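Long-range contacts in RING finger protein unkempt homolog (Mus musculus, PDB 5ELK), which binds RNA sequence-specifically through clustered CCCH zinc fingers and represses translation to establish and maintain the early morphology of cortical neurons: residues I91-C97 with C112-H116; V10-T16 with D40-R46; P54-V58 with K69-G73. All blocks are in the same frame, centred on the assembly; numbering follows the deposited sequence.

Contact 1: I91-C97 with C112-H116; sequences IYKSTKC and CAFAH. With ZN (zinc ion), chain E; nucleotides of chain B.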
# COMPACT_ATOMS: atom_id res chain seq x y z
N ILE A 91 -2.77 7.28 6.81
CA ILE A 91 -1.52 7.66 6.15
C ILE A 91 -1.83 8.06 4.70
O ILE A 91 -1.22 8.98 4.16
CB ILE A 91 -0.51 6.48 6.14
CG1 ILE A 91 -0.21 6.02 7.58
CG2 ILE A 91 0.77 6.84 5.39
CD1 ILE A 91 0.51 7.04 8.44
N TYR A 92 -2.77 7.34 4.10
CA TYR A 92 -3.04 7.37 2.67
C TYR A 92 -3.53 8.74 2.23
O TYR A 92 -4.49 9.24 2.78
CB TYR A 92 -4.07 6.29 2.33
CG TYR A 92 -4.45 6.18 0.87
CD1 TYR A 92 -3.51 5.89 -0.10
CD2 TYR A 92 -5.77 6.34 0.46
CE1 TYR A 92 -3.87 5.79 -1.45
CE2 TYR A 92 -6.13 6.23 -0.88
CZ TYR A 92 -5.19 5.95 -1.83
OH TYR A 92 -5.57 5.85 -3.15
N LYS A 93 -2.85 9.34 1.25
CA LYS A 93 -3.19 10.67 0.70
C LYS A 93 -3.12 11.79 1.73
O LYS A 93 -3.70 12.86 1.51
CB LYS A 93 -4.58 10.67 0.05
CG LYS A 93 -4.77 9.63 -1.02
CD LYS A 93 -3.90 9.91 -2.22
CE LYS A 93 -4.33 9.12 -3.44
NZ LYS A 93 -3.53 9.53 -4.63
N SER A 94 -2.43 11.56 2.84
CA SER A 94 -2.35 12.55 3.91
C SER A 94 -1.29 13.61 3.62
O SER A 94 -1.30 14.69 4.20
CB SER A 94 -2.06 11.87 5.25
OG SER A 94 -0.85 11.14 5.19
N THR A 95 -0.38 13.29 2.70
CA THR A 95 0.77 14.14 2.40
C THR A 95 0.88 14.36 0.91
O THR A 95 0.75 13.42 0.12
CB THR A 95 2.09 13.50 2.90
OG1 THR A 95 2.02 13.28 4.31
CG2 THR A 95 3.28 14.38 2.58
N LYS A 96 1.16 15.60 0.53
CA LYS A 96 1.28 15.98 -0.88
C LYS A 96 2.30 15.15 -1.65
O LYS A 96 3.42 14.94 -1.20
CB LYS A 96 1.71 17.45 -0.98
CG LYS A 96 0.75 18.43 -0.34
CD LYS A 96 1.17 19.87 -0.60
CE LYS A 96 2.39 20.28 0.23
NZ LYS A 96 3.22 21.34 -0.43
N CYS A 97 1.89 14.69 -2.82
CA CYS A 97 2.81 13.99 -3.72
C CYS A 97 3.83 14.97 -4.31
O CYS A 97 3.48 15.94 -4.99
CB CYS A 97 2.02 13.30 -4.83
SG CYS A 97 3.03 12.47 -6.07
N CYS A 112 -0.59 5.92 -6.50
CA CYS A 112 0.21 6.75 -5.63
C CYS A 112 -0.48 6.79 -4.28
O CYS A 112 -1.70 6.91 -4.21
CB CYS A 112 0.33 8.17 -6.19
SG CYS A 112 1.50 9.22 -5.28
N ALA A 113 0.31 6.70 -3.21
CA ALA A 113 -0.23 6.72 -1.84
C ALA A 113 -0.26 8.14 -1.28
O ALA A 113 -0.67 8.36 -0.14
CB ALA A 113 0.59 5.82 -0.92
N PHE A 114 0.19 9.09 -2.10
CA PHE A 114 0.24 10.50 -1.71
C PHE A 114 -0.83 11.33 -2.40
O PHE A 114 -1.43 10.91 -3.40
CB PHE A 114 1.62 11.06 -2.01
CG PHE A 114 2.70 10.41 -1.20
CD1 PHE A 114 3.29 9.24 -1.64
CD2 PHE A 114 3.10 10.95 -0.00
CE1 PHE A 114 4.28 8.63 -0.89
CE2 PHE A 114 4.08 10.33 0.75
CZ PHE A 114 4.67 9.18 0.30
N ALA A 115 -1.07 12.52 -1.88
CA ALA A 115 -2.15 13.37 -2.37
C ALA A 115 -1.75 14.09 -3.65
O ALA A 115 -0.64 14.62 -3.76
CB ALA A 115 -2.57 14.35 -1.30
N HIS A 116 -2.65 14.09 -4.61
CA HIS A 116 -2.50 14.89 -5.81
C HIS A 116 -3.34 16.13 -5.64
O HIS A 116 -3.51 16.62 -4.53
CB HIS A 116 -2.88 14.06 -7.03
CG HIS A 116 -1.94 12.92 -7.28
ND1 HIS A 116 -2.25 11.85 -8.09
CD2 HIS A 116 -0.69 12.69 -6.80
CE1 HIS A 116 -1.23 11.01 -8.11
NE2 HIS A 116 -0.27 11.50 -7.34
ZN ZN E . 1.69 10.90 -6.97
P U B 3 5.22 9.08 8.40
OP1 U B 3 6.12 10.11 7.84
OP2 U B 3 4.03 9.46 9.22
O5' U B 3 4.69 8.22 7.18
C5' U B 3 4.76 6.80 7.20
C4' U B 3 5.07 6.26 5.83
O4' U B 3 3.93 6.50 4.95
C3' U B 3 6.28 6.90 5.15
O3' U B 3 6.90 5.94 4.30
C2' U B 3 5.62 7.99 4.31
O2' U B 3 6.40 8.45 3.22
C1' U B 3 4.35 7.27 3.84
N1 U B 3 3.25 8.16 3.43
C2 U B 3 2.49 7.80 2.32
O2 U B 3 2.68 6.78 1.68
N3 U B 3 1.49 8.68 1.98
C4 U B 3 1.17 9.87 2.60
O4 U B 3 0.24 10.56 2.17
C5 U B 3 2.00 10.17 3.73
C6 U B 3 2.99 9.33 4.10
P A B 4 8.46 6.06 3.93
OP1 A B 4 9.11 4.73 4.12
OP2 A B 4 8.97 7.26 4.65
O5' A B 4 8.50 6.41 2.37
C5' A B 4 8.05 5.46 1.41
C4' A B 4 8.39 5.86 -0.01
O4' A B 4 7.67 7.07 -0.39
C3' A B 4 9.86 6.16 -0.31
O3' A B 4 10.08 5.83 -1.67
C2' A B 4 9.92 7.68 -0.19
O2' A B 4 11.02 8.27 -0.85
C1' A B 4 8.59 8.05 -0.84
N9 A B 4 8.05 9.36 -0.48
C8 A B 4 8.07 9.97 0.75
N7 A B 4 7.46 11.13 0.77
C5 A B 4 7.00 11.31 -0.53
C6 A B 4 6.27 12.35 -1.14
N6 A B 4 5.88 13.45 -0.49
N1 A B 4 5.96 12.22 -2.45
C2 A B 4 6.36 11.10 -3.09
N3 A B 4 7.05 10.05 -2.63
C4 A B 4 7.35 10.22 -1.32
P G B 5 11.29 4.90 -2.15
OP1 G B 5 12.25 4.67 -1.03
OP2 G B 5 11.80 5.49 -3.41
O5' G B 5 10.57 3.54 -2.56
C5' G B 5 10.37 2.50 -1.61
C4' G B 5 9.34 1.51 -2.09
O4' G B 5 8.01 2.08 -1.92
C3' G B 5 9.45 1.09 -3.56
O3' G B 5 9.09 -0.29 -3.70
C2' G B 5 8.39 1.96 -4.24
O2' G B 5 7.87 1.42 -5.44
C1' G B 5 7.32 2.05 -3.15
N9 G B 5 6.48 3.25 -3.24
C8 G B 5 6.88 4.55 -3.04
N7 G B 5 5.91 5.40 -3.18
C5 G B 5 4.80 4.63 -3.51
C6 G B 5 3.46 5.00 -3.78
O6 G B 5 2.97 6.13 -3.80
N1 G B 5 2.66 3.90 -4.06
C2 G B 5 3.10 2.60 -4.07
N2 G B 5 2.17 1.67 -4.36
N3 G B 5 4.35 2.23 -3.81
C4 G B 5 5.14 3.29 -3.54

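Contact 2: V10-T16 with D40-R46; sequences VLGNYKT and DRRRSPR. With nucleotides of chain B.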
# COMPACT_ATOMS: atom_id res chain seq x y z
N VAL A 10 -9.14 1.75 -3.84
CA VAL A 10 -7.73 1.49 -3.63
C VAL A 10 -7.53 1.23 -2.15
O VAL A 10 -6.88 0.25 -1.77
CB VAL A 10 -6.88 2.71 -4.05
CG1 VAL A 10 -5.41 2.52 -3.65
CG2 VAL A 10 -7.02 2.94 -5.53
N LEU A 11 -8.11 2.10 -1.34
CA LEU A 11 -7.99 2.01 0.12
C LEU A 11 -8.45 0.66 0.64
O LEU A 11 -7.82 0.08 1.51
CB LEU A 11 -8.83 3.08 0.79
CG LEU A 11 -8.24 3.79 2.01
CD1 LEU A 11 -9.37 4.41 2.82
CD2 LEU A 11 -7.34 2.91 2.90
N GLY A 12 -9.56 0.17 0.10
CA GLY A 12 -10.16 -1.05 0.62
C GLY A 12 -9.56 -2.33 0.08
O GLY A 12 -9.66 -3.37 0.73
N ASN A 13 -8.90 -2.26 -1.07
CA ASN A 13 -8.56 -3.47 -1.83
C ASN A 13 -7.13 -3.58 -2.34
O ASN A 13 -6.68 -4.67 -2.67
CB ASN A 13 -9.53 -3.61 -3.01
CG ASN A 13 -10.97 -3.55 -2.58
OD1 ASN A 13 -11.74 -2.70 -3.05
ND2 ASN A 13 -11.36 -4.44 -1.67
N TYR A 14 -6.40 -2.46 -2.40
CA TYR A 14 -5.06 -2.46 -2.98
C TYR A 14 -4.11 -3.49 -2.34
O TYR A 14 -3.86 -3.44 -1.14
CB TYR A 14 -4.45 -1.07 -2.85
CG TYR A 14 -3.13 -0.91 -3.56
CD1 TYR A 14 -3.08 -0.79 -4.93
CD2 TYR A 14 -1.93 -0.86 -2.85
CE1 TYR A 14 -1.88 -0.62 -5.59
CE2 TYR A 14 -0.72 -0.70 -3.51
CZ TYR A 14 -0.71 -0.58 -4.88
OH TYR A 14 0.46 -0.41 -5.56
N LYS A 15 -3.58 -4.39 -3.16
CA LYS A 15 -2.70 -5.48 -2.73
C LYS A 15 -3.26 -6.32 -1.58
O LYS A 15 -2.53 -6.81 -0.73
CB LYS A 15 -1.31 -4.96 -2.41
CG LYS A 15 -0.56 -4.60 -3.66
CD LYS A 15 0.75 -3.93 -3.38
CE LYS A 15 1.45 -3.56 -4.67
NZ LYS A 15 1.64 -4.74 -5.57
N THR A 16 -4.57 -6.51 -1.61
CA THR A 16 -5.29 -7.34 -0.65
C THR A 16 -5.28 -8.79 -1.14
O THR A 16 -5.48 -9.73 -0.37
CB THR A 16 -6.73 -6.83 -0.51
OG1 THR A 16 -6.72 -5.62 0.26
CG2 THR A 16 -7.64 -7.85 0.16
N ASP A 40 4.95 -7.57 -0.08
CA ASP A 40 4.14 -6.75 -0.99
C ASP A 40 2.69 -6.81 -0.51
O ASP A 40 1.84 -6.01 -0.91
CB ASP A 40 4.25 -7.36 -2.39
CG ASP A 40 3.73 -6.45 -3.47
OD1 ASP A 40 3.87 -5.22 -3.34
OD2 ASP A 40 3.20 -6.97 -4.48
N ARG A 41 2.43 -7.77 0.37
CA ARG A 41 1.07 -8.08 0.78
C ARG A 41 0.52 -7.03 1.72
O ARG A 41 1.25 -6.35 2.44
CB ARG A 41 1.05 -9.45 1.46
CG ARG A 41 -0.32 -9.89 1.92
CD ARG A 41 -0.31 -11.36 2.27
NE ARG A 41 -0.79 -11.60 3.62
CZ ARG A 41 -2.08 -11.70 3.95
NH1 ARG A 41 -3.02 -11.57 3.03
NH2 ARG A 41 -2.42 -11.92 5.21
N ARG A 42 -0.80 -6.92 1.72
CA ARG A 42 -1.50 -5.97 2.56
C ARG A 42 -2.75 -6.61 3.14
O ARG A 42 -3.62 -7.08 2.40
CB ARG A 42 -1.86 -4.72 1.74
CG ARG A 42 -2.77 -3.75 2.43
CD ARG A 42 -2.63 -2.37 1.81
NE ARG A 42 -3.52 -1.39 2.42
CZ ARG A 42 -4.76 -1.12 2.00
NH1 ARG A 42 -5.25 -1.77 0.96
NH2 ARG A 42 -5.49 -0.21 2.61
N ARG A 43 -2.85 -6.66 4.46
CA ARG A 43 -4.09 -7.07 5.10
C ARG A 43 -5.13 -5.97 4.89
O ARG A 43 -4.86 -4.79 5.13
CB ARG A 43 -3.87 -7.34 6.58
CG ARG A 43 -2.92 -8.50 6.85
CD ARG A 43 -2.44 -8.51 8.29
NE ARG A 43 -1.56 -7.38 8.57
CZ ARG A 43 -1.20 -7.00 9.79
NH1 ARG A 43 -1.63 -7.65 10.86
NH2 ARG A 43 -0.40 -5.96 9.94
N SER A 44 -6.31 -6.36 4.43
CA SER A 44 -7.38 -5.41 4.25
C SER A 44 -7.71 -4.78 5.60
O SER A 44 -8.00 -5.51 6.56
CB SER A 44 -8.61 -6.10 3.68
OG SER A 44 -9.62 -5.15 3.40
N PRO A 45 -7.67 -3.44 5.70
CA PRO A 45 -7.96 -2.77 6.97
C PRO A 45 -9.41 -2.87 7.39
O PRO A 45 -9.75 -2.35 8.45
CB PRO A 45 -7.59 -1.31 6.69
CG PRO A 45 -7.69 -1.17 5.24
CD PRO A 45 -7.29 -2.47 4.65
N ARG A 46 -10.25 -3.54 6.60
CA ARG A 46 -11.64 -3.76 6.96
C ARG A 46 -11.77 -5.07 7.75
O ARG A 46 -12.68 -5.22 8.56
CB ARG A 46 -12.54 -3.79 5.71
CG ARG A 46 -12.57 -5.11 4.95
CD ARG A 46 -13.49 -5.04 3.72
NE ARG A 46 -13.12 -6.02 2.70
CZ ARG A 46 -13.78 -6.19 1.55
NH1 ARG A 46 -14.85 -5.46 1.27
NH2 ARG A 46 -13.36 -7.11 0.69
P G B 5 11.29 4.90 -2.15
OP1 G B 5 12.25 4.67 -1.03
OP2 G B 5 11.80 5.49 -3.41
O5' G B 5 10.57 3.54 -2.56
C5' G B 5 10.37 2.50 -1.61
C4' G B 5 9.34 1.51 -2.09
O4' G B 5 8.01 2.08 -1.92
C3' G B 5 9.45 1.09 -3.56
O3' G B 5 9.09 -0.29 -3.70
C2' G B 5 8.39 1.96 -4.24
O2' G B 5 7.87 1.42 -5.44
C1' G B 5 7.32 2.05 -3.15
N9 G B 5 6.48 3.25 -3.24
C8 G B 5 6.88 4.55 -3.04
N7 G B 5 5.91 5.40 -3.18
C5 G B 5 4.80 4.63 -3.51
C6 G B 5 3.46 5.00 -3.78
O6 G B 5 2.97 6.13 -3.80
N1 G B 5 2.66 3.90 -4.06
C2 G B 5 3.10 2.60 -4.07
N2 G B 5 2.17 1.67 -4.36
N3 G B 5 4.35 2.23 -3.81
C4 G B 5 5.14 3.29 -3.54

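Contact 3: P54-V58 with K69-G73; sequences PCPNV and KCENG. With ZN (zinc ion), chain D.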
# COMPACT_ATOMS: atom_id res chain seq x y z
N PRO A 54 4.90 0.96 12.16
CA PRO A 54 5.54 -0.30 11.76
C PRO A 54 5.71 -1.29 12.92
O PRO A 54 5.96 -0.85 14.04
CB PRO A 54 6.93 0.14 11.30
CG PRO A 54 6.84 1.60 11.06
CD PRO A 54 5.82 2.10 12.02
N CYS A 55 5.57 -2.59 12.65
CA CYS A 55 5.92 -3.61 13.62
C CYS A 55 7.44 -3.73 13.69
O CYS A 55 8.08 -4.00 12.68
CB CYS A 55 5.31 -4.97 13.25
SG CYS A 55 5.63 -6.30 14.45
N PRO A 56 8.03 -3.51 14.87
CA PRO A 56 9.50 -3.55 14.97
C PRO A 56 10.07 -4.96 14.96
O PRO A 56 11.30 -5.12 14.95
CB PRO A 56 9.77 -2.84 16.29
CG PRO A 56 8.54 -3.09 17.08
CD PRO A 56 7.41 -3.08 16.13
N ASN A 57 9.21 -5.98 14.96
CA ASN A 57 9.65 -7.35 14.75
C ASN A 57 9.83 -7.61 13.26
O ASN A 57 10.34 -8.63 12.85
CB ASN A 57 8.66 -8.38 15.32
CG ASN A 57 8.38 -8.18 16.80
OD1 ASN A 57 9.30 -8.00 17.60
ND2 ASN A 57 7.11 -8.23 17.17
N VAL A 58 9.39 -6.66 12.43
CA VAL A 58 9.49 -6.80 10.99
C VAL A 58 10.36 -5.70 10.43
O VAL A 58 11.25 -5.95 9.63
CB VAL A 58 8.13 -6.74 10.31
CG1 VAL A 58 8.28 -6.98 8.80
CG2 VAL A 58 7.20 -7.75 10.94
N LYS A 69 8.24 -14.19 11.28
CA LYS A 69 9.24 -13.75 12.27
C LYS A 69 8.66 -12.65 13.13
O LYS A 69 9.32 -12.15 14.04
CB LYS A 69 10.59 -13.30 11.67
CG LYS A 69 11.23 -14.33 10.74
CD LYS A 69 12.57 -13.86 10.19
CE LYS A 69 13.37 -15.04 9.61
NZ LYS A 69 13.76 -16.03 10.66
N CYS A 70 7.42 -12.26 12.83
CA CYS A 70 6.57 -11.71 13.86
C CYS A 70 5.64 -12.83 14.29
O CYS A 70 4.84 -13.33 13.51
CB CYS A 70 5.76 -10.51 13.41
SG CYS A 70 4.76 -9.90 14.77
N GLU A 71 5.77 -13.22 15.55
CA GLU A 71 5.05 -14.35 16.11
C GLU A 71 3.55 -14.07 16.25
O GLU A 71 2.77 -14.98 16.53
CB GLU A 71 5.65 -14.67 17.47
CG GLU A 71 7.12 -15.07 17.39
CD GLU A 71 7.32 -16.47 16.84
OE1 GLU A 71 6.37 -17.27 16.87
OE2 GLU A 71 8.45 -16.75 16.38
N ASN A 72 3.16 -12.82 16.03
CA ASN A 72 1.77 -12.41 16.16
C ASN A 72 0.96 -12.81 14.94
O ASN A 72 -0.24 -13.07 15.04
CB ASN A 72 1.68 -10.90 16.38
CG ASN A 72 2.12 -10.48 17.77
OD1 ASN A 72 1.79 -11.15 18.76
ND2 ASN A 72 2.84 -9.37 17.86
N GLY A 73 1.62 -12.89 13.79
CA GLY A 73 0.95 -13.21 12.55
C GLY A 73 0.01 -12.09 12.12
O GLY A 73 0.23 -10.93 12.45
ZN ZN D . 3.83 -7.83 14.02

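Contact 1: I91-C97 with C112-H116
Phe114 reaches out from 112-116 past the backbone of 91-97 into the bound RNA, and its contacts pass gradually from protein at CB to RNA at the tip. CB lies 3.6 Å from Cys97 CB and also rests on the Thr95 carbonyl. CG and CD2 meet both sides, with Thr95 O at the ring edge and U3 of chain B over one face. CD1 comes within 3.8 Å of O6 of G5 of chain B, and CE1 lies between U3 O2 and C4 of A4 of chain B. CE2 and CZ are sandwiched between U3 and, over the opposite face, A4, with CZ 3.3 Å from A4 C5. The ring is thus intercalated, offset against both bases. Backbone bonds hold its root: Ala115 N donates to Thr95 O (2.8 Å, 172°) and Cys97 N to Ala115 O (2.7 Å). Lys93 bends at chi2 (-66°) to bring NZ to Phe114 O at 2.8 Å, with a weak bond to Cys112 O. Ala113 N donates to G5 O6, and its O accepts from U3 N3. In the same two segments, Cys97 SG, Cys112 SG and His116 NE2 bind zinc, and Cys106 supplies the fourth ligand. Zinc-fixed backbone that reads base edges while an aromatic side chain intercalates is characteristic of RNA-binding CCCH zinc fingers.

Contact 2: V10-T16 with D40-R46
Asp40 meets Lys15 across the start of this contact, where the two side chains cross at about a right angle. Lys15 NZ approaches the carboxylate on its syn side, 2.9 Å from Asp40 OD2 in a salt bridge, with a weak bond to OD1; Tyr34 O and Cys32 O also receive the ammonium, and Asp40 OD2 accepts from the zinc ligand His36. Arg41 turns outward to a salt bridge with Asp74. Arg42 then points inward, its chain extended from CG to NE, and delivers the guanidinium edge-on to the carbonyls of Leu11 and Tyr14. NH2 donates to Leu11 O at 2.6 Å, nearly straight at 167°, while NH1 donates to Tyr14 O at 3.0 Å on a lone pair. One cation thereby collects two carbonyls, that of Leu11 in the helix and that of Tyr14 in the Asn13-Thr16 turn, and Pro45 CD lies over a face of the guanidinium. Arg43 faces the other way, bound to Glu84. Ser44 OG donates to Gly12 O at 3.2 Å, and Pro45 CG comes within 3.9 Å of Leu11 O. Segment 40-46, without regular structure, lies along helix 7-13 and the turn that follows, and helix 82-86 packs on both segments: its Thr83 touches Tyr14, Lys15 and Arg42, and its Glu84 also meets Arg42.

Contact 3: P54-V58 with K69-G73
Cys55 and Cys70 adopt nearly the same first torsion, each SG anti to its own backbone N (chi1 -178° and -179°), and from facing loops the two sulfurs converge on one zinc ion. Each thiolate lies 2.4 Å from the metal: Cys55 SG on the side of 54-58 and Cys70 SG on that of 69-73. The sulfurs themselves remain 3.7 Å apart, a separation that belongs to two ligands sharing a metal and not to a disulfide. Cys76 and His80 complete the site.

Each sulfur also receives a backbone N-H from its own loop. Asn72 N donates to Cys70 SG at 3.6 Å (157°), within the type I turn from Cys70 to Gly73. The bond from Asn57 N to Cys55 SG is weak, and it accompanies a backbone bond from Val58 N to Cys55 O. In both loops the amide two residues after the cysteine points at its sulfur.

Direct packing between the segments is slight, and no hydrogen bond joins them. Val58 uses its CG2 branch, lying anti to the carbonyl carbon, to touch Cys70 CB at 4.0 Å. Asn57 leans over the other loop with its amide end, ND2 standing 3.8 Å from Cys70 SG. Elsewhere in the finger, Tyr78 packs on Cys55 and His80 on Val58.

With only 166 Å² buried between the segments, coordination is the principal link across this part of the CCCH finger. The amide hydrogens directed at the sulfurs would be expected to spread some of the negative charge of the zinc-bound thiolates, an effect that should be smaller at Cys55 SG, where the N-H bond is weak.

How the contacts relate
From the N terminus the chain first passes through helix 7-13, and contact 2 closes the loop that returns at 40-46, just after the residues of the first zinc site. Contact 3 comes next, closing the shorter loop that carries strands 59-60 and 63-64. Contact 1 closes last, round helix 98-103. The three loops follow in series, neither nesting nor crossing, and each belongs with a different finger. In space they are not wholly separate: Tyr92 of contact 1 packs on Val10 and Leu11 of contact 2, while Arg43 of contact 2 approaches Gly73 of contact 3. Contact 2 thus bridges the outer two, whose centres are about 26 Å apart.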